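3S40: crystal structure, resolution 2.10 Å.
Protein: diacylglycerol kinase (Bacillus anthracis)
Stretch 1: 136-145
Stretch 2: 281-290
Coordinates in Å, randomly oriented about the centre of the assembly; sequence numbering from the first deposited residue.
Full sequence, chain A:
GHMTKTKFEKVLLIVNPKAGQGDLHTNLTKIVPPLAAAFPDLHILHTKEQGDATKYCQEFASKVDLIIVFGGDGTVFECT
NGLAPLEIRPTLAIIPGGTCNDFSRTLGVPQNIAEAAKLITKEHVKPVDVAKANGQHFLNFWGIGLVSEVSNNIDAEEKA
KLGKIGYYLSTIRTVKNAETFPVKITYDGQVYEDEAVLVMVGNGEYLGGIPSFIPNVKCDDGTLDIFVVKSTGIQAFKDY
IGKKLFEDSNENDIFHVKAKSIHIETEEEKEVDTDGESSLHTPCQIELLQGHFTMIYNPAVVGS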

# COMPACT_ATOMS: atom_id res chain seq x y z
N GLN A 136 -0.89 5.29 13.36
CA GLN A 136 0.16 4.96 12.41
C GLN A 136 -0.52 4.72 11.05
O GLN A 136 -1.53 4.00 10.97
N HIS A 137 0.02 5.32 9.98
CA HIS A 137 -0.60 5.20 8.65
C HIS A 137 -0.10 4.00 7.87
O HIS A 137 1.10 3.75 7.83
N PHE A 138 -1.02 3.28 7.22
CA PHE A 138 -0.62 2.28 6.23
C PHE A 138 -1.47 2.30 4.96
O PHE A 138 -2.64 2.66 4.98
N LEU A 139 -0.85 1.88 3.87
CA LEU A 139 -1.47 1.92 2.56
C LEU A 139 -1.94 0.54 2.13
O LEU A 139 -2.92 0.39 1.38
N ASN A 140 -1.24 -0.49 2.61
CA ASN A 140 -1.46 -1.83 2.11
C ASN A 140 -2.18 -2.76 3.07
O ASN A 140 -3.27 -3.26 2.77
N PHE A 141 -1.58 -3.00 4.23
CA PHE A 141 -2.16 -4.00 5.11
C PHE A 141 -1.68 -3.87 6.54
O PHE A 141 -0.63 -3.31 6.81
N TRP A 142 -2.48 -4.42 7.44
CA TRP A 142 -2.16 -4.57 8.85
C TRP A 142 -2.40 -6.06 9.13
O TRP A 142 -3.44 -6.60 8.75
N GLY A 143 -1.44 -6.72 9.77
CA GLY A 143 -1.56 -8.13 10.07
C GLY A 143 -0.90 -8.59 11.37
O GLY A 143 0.18 -8.13 11.74
N ILE A 144 -1.58 -9.49 12.08
CA ILE A 144 -1.02 -10.20 13.23
C ILE A 144 -1.10 -11.70 12.96
O ILE A 144 -2.11 -12.19 12.43
N GLY A 145 -0.04 -12.44 13.31
CA GLY A 145 -0.05 -13.89 13.21
C GLY A 145 0.93 -14.44 12.19
O GLY A 145 1.84 -13.73 11.76
N HIS A 281 1.21 -3.11 18.12
CA HIS A 281 0.87 -4.33 18.82
C HIS A 281 -0.51 -4.15 19.41
O HIS A 281 -0.94 -3.02 19.66
N THR A 282 -1.22 -5.26 19.61
CA THR A 282 -2.55 -5.22 20.20
C THR A 282 -2.51 -4.67 21.63
O THR A 282 -1.47 -4.75 22.28
N PRO A 283 -3.63 -4.11 22.11
CA PRO A 283 -4.86 -3.89 21.33
C PRO A 283 -4.67 -2.75 20.34
O PRO A 283 -3.67 -2.04 20.41
N CYS A 284 -5.63 -2.58 19.42
CA CYS A 284 -5.44 -1.67 18.31
C CYS A 284 -6.76 -1.14 17.74
O CYS A 284 -7.71 -1.91 17.51
N GLN A 285 -6.81 0.17 17.53
CA GLN A 285 -7.94 0.84 16.90
C GLN A 285 -7.57 1.23 15.47
O GLN A 285 -6.48 1.76 15.23
N ILE A 286 -8.47 0.95 14.53
CA ILE A 286 -8.19 1.27 13.14
C ILE A 286 -9.29 2.13 12.53
O ILE A 286 -10.49 1.84 12.68
N GLU A 287 -8.84 3.18 11.84
CA GLU A 287 -9.70 4.15 11.17
C GLU A 287 -9.27 4.26 9.70
O GLU A 287 -8.12 4.00 9.37
N LEU A 288 -10.19 4.66 8.84
CA LEU A 288 -9.84 4.88 7.45
C LEU A 288 -9.97 6.36 7.08
O LEU A 288 -10.99 6.97 7.38
N LEU A 289 -8.96 6.91 6.43
CA LEU A 289 -9.05 8.28 5.91
C LEU A 289 -9.43 8.27 4.42
O LEU A 289 -8.60 8.00 3.55
N GLN A 290 -10.68 8.58 4.15
CA GLN A 290 -11.18 8.44 2.80
C GLN A 290 -10.56 9.48 1.86
O GLN A 290 -10.51 10.66 2.16

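This is a small, almost wholly apolar contact, in which side chains from two backbones too far apart to hydrogen-bond meet in a row of contacts whose largest contributor is one tryptophan, and no hydrogen bond or salt bridge crosses between them. The two stretches lie at least 138 residues apart in sequence wherever they touch, and together they bury 284 Å². The backbones keep their distance: His137 CA and Leu288 CA are 9.3 Å apart, Ile144 CA and His281 CA 8.3 Å. That spacing leaves room for side chains to fill the gap.

Trp142 is covered more than any other residue here. Its CA-to-CB bond points toward the second stretch, and chi1 in t (173°) with chi2 at 110° sets the indole against Ile286 and Cys284, which approach from the same side, the two residues it touches. Ile286 also points toward its partner and, with chi1 m and chi2 t, reaches out an extended arm whose methyl sits over one face of the indole. Ile286 CD1 lies 4.0 Å from the centroid of the five-membered ring defined by Trp142 CG, CD1, NE1, CE2 and CD2, only 4° off the ring normal, a nearly ideal CH-pi placement. Cys284, chi1 t, approaches the same ring obliquely: its SG is 3.5 Å from Trp142 NE1, and its CB packs 4.2 Å from Trp142 CZ2. The indole nitrogen is buried by this contact and finds no hydrogen-bond partner anywhere in the model, a polar cost left unpaid within an otherwise greasy site.

The strand 284-289 supplies its inward residues by alternation. Cys284 and Ile286 point toward the first stretch, while Gln285 between them points away. There Gln285 NE2 donates a hydrogen bond to Glu287 OE1 at 2.9 Å, and both side chains lie clear of the first stretch. The simple alternation does not carry through to the end, since Leu288 points away and Leu289 points toward.

Ile286 has a second neighbour. Phe138 starts sideways, but chi1 p brings the end of its ring nearer, and Phe138 CE2 meets Ile286 CG2 at 4.3 Å, with the methyl at the ring edge. The coordinates thus show one isoleucine serving two aromatics, CD1 over the tryptophan face and CG2 beside the phenylalanine.

Lighter contacts finish the two ends. His137, chi1 m, also begins sideways and reaches across with its ring; His137 NE2 comes within 3.9 Å of Leu289 CD1, which lies near the ring plane at its edge. Leu289 uses the m,t rotamer to make this reach. At the other end Ile144, chi1 p and chi2 t, points toward the second stretch and places CD1 4.4 Å from Thr282 CG2. Thr282 turns a methyl to this contact, while its OG1 is hydrogen-bonded elsewhere in the structure.

The rule to read here is economical: an indole, a methyl centred over its five-membered ring, and smaller contacts to either end.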

# COMPACT_ATOMS: atom_id res chain seq x y z
CB GLN A 136 0.88 3.70 12.88
CG GLN A 136 1.69 2.98 11.81
CD GLN A 136 2.97 3.70 11.46
OE1 GLN A 136 4.01 3.47 12.08
NE2 GLN A 136 2.91 4.57 10.46
CB HIS A 137 -0.34 6.45 7.79
CG HIS A 137 -0.92 7.71 8.35
ND1 HIS A 137 -0.18 8.61 9.08
CD2 HIS A 137 -2.17 8.21 8.28
CE1 HIS A 137 -0.96 9.62 9.44
NE2 HIS A 137 -2.17 9.40 8.96
CB PHE A 138 -0.57 0.85 6.81
CG PHE A 138 -1.90 0.30 7.22
CD1 PHE A 138 -2.64 -0.50 6.35
CD2 PHE A 138 -2.42 0.56 8.49
CE1 PHE A 138 -3.87 -1.03 6.74
CE2 PHE A 138 -3.64 0.04 8.88
CZ PHE A 138 -4.37 -0.75 8.01
CB LEU A 139 -0.45 2.44 1.55
CG LEU A 139 -0.93 3.39 0.47
CD1 LEU A 139 -1.91 4.39 1.05
CD2 LEU A 139 0.27 4.09 -0.16
CB ASN A 140 -0.15 -2.46 1.67
CG ASN A 140 -0.16 -2.83 0.22
OD1 ASN A 140 0.55 -2.24 -0.59
ND2 ASN A 140 -0.99 -3.81 -0.12
CB PHE A 141 -1.86 -5.41 4.57
CG PHE A 141 -0.49 -5.91 4.93
CD1 PHE A 141 -0.30 -6.68 6.07
CD2 PHE A 141 0.61 -5.59 4.15
CE1 PHE A 141 0.96 -7.14 6.41
CE2 PHE A 141 1.89 -6.04 4.50
CZ PHE A 141 2.06 -6.81 5.63
CB TRP A 142 -3.14 -3.69 9.63
CG TRP A 142 -3.11 -3.77 11.14
CD1 TRP A 142 -2.66 -2.81 12.01
CD2 TRP A 142 -3.64 -4.84 11.96
NE1 TRP A 142 -2.85 -3.22 13.31
CE2 TRP A 142 -3.44 -4.46 13.31
CE3 TRP A 142 -4.23 -6.07 11.69
CZ2 TRP A 142 -3.81 -5.28 14.38
CZ3 TRP A 142 -4.61 -6.88 12.75
CH2 TRP A 142 -4.39 -6.48 14.08
CB ILE A 144 -1.80 -9.92 14.53
CG1 ILE A 144 -3.27 -10.33 14.38
CG2 ILE A 144 -1.70 -8.45 14.93
CD1 ILE A 144 -4.10 -10.11 15.63
CB HIS A 281 1.88 -4.60 19.93
CG HIS A 281 2.05 -3.46 20.88
ND1 HIS A 281 1.04 -3.04 21.72
CD2 HIS A 281 3.09 -2.63 21.09
CE1 HIS A 281 1.46 -2.00 22.42
NE2 HIS A 281 2.70 -1.73 22.06
CB THR A 282 -3.20 -6.63 20.22
OG1 THR A 282 -2.29 -7.58 20.79
CG2 THR A 282 -3.57 -7.07 18.80
CB PRO A 283 -5.89 -3.51 22.40
CG PRO A 283 -5.07 -2.90 23.49
CD PRO A 283 -3.78 -3.67 23.51
CB CYS A 284 -4.61 -2.36 17.22
SG CYS A 284 -3.89 -1.25 16.02
CB GLN A 285 -8.36 2.09 17.69
CG GLN A 285 -9.57 2.85 17.12
CD GLN A 285 -10.88 2.05 17.17
OE1 GLN A 285 -11.05 1.16 18.02
NE2 GLN A 285 -11.82 2.37 16.28
CB ILE A 286 -8.00 0.02 12.26
CG1 ILE A 286 -7.15 -1.03 12.98
CG2 ILE A 286 -7.38 0.42 10.93
CD1 ILE A 286 -6.75 -2.19 12.11
CB GLU A 287 -9.54 5.54 11.80
CG GLU A 287 -9.64 5.58 13.32
CD GLU A 287 -11.05 5.31 13.82
OE1 GLU A 287 -11.19 4.92 15.00
OE2 GLU A 287 -12.01 5.49 13.04
CB LEU A 288 -10.74 4.07 6.54
CG LEU A 288 -10.33 4.21 5.09
CD1 LEU A 288 -9.19 3.25 4.77
CD2 LEU A 288 -11.50 3.99 4.17
CB LEU A 289 -7.74 9.03 6.13
CG LEU A 289 -7.23 8.98 7.57
CD1 LEU A 289 -5.81 9.55 7.63
CD2 LEU A 289 -8.19 9.73 8.50
CB GLN A 290 -12.71 8.52 2.83
CG GLN A 290 -13.39 7.89 1.63
CD GLN A 290 -14.89 7.67 1.84
OE1 GLN A 290 -15.38 7.53 2.97
NE2 GLN A 290 -15.63 7.65 0.74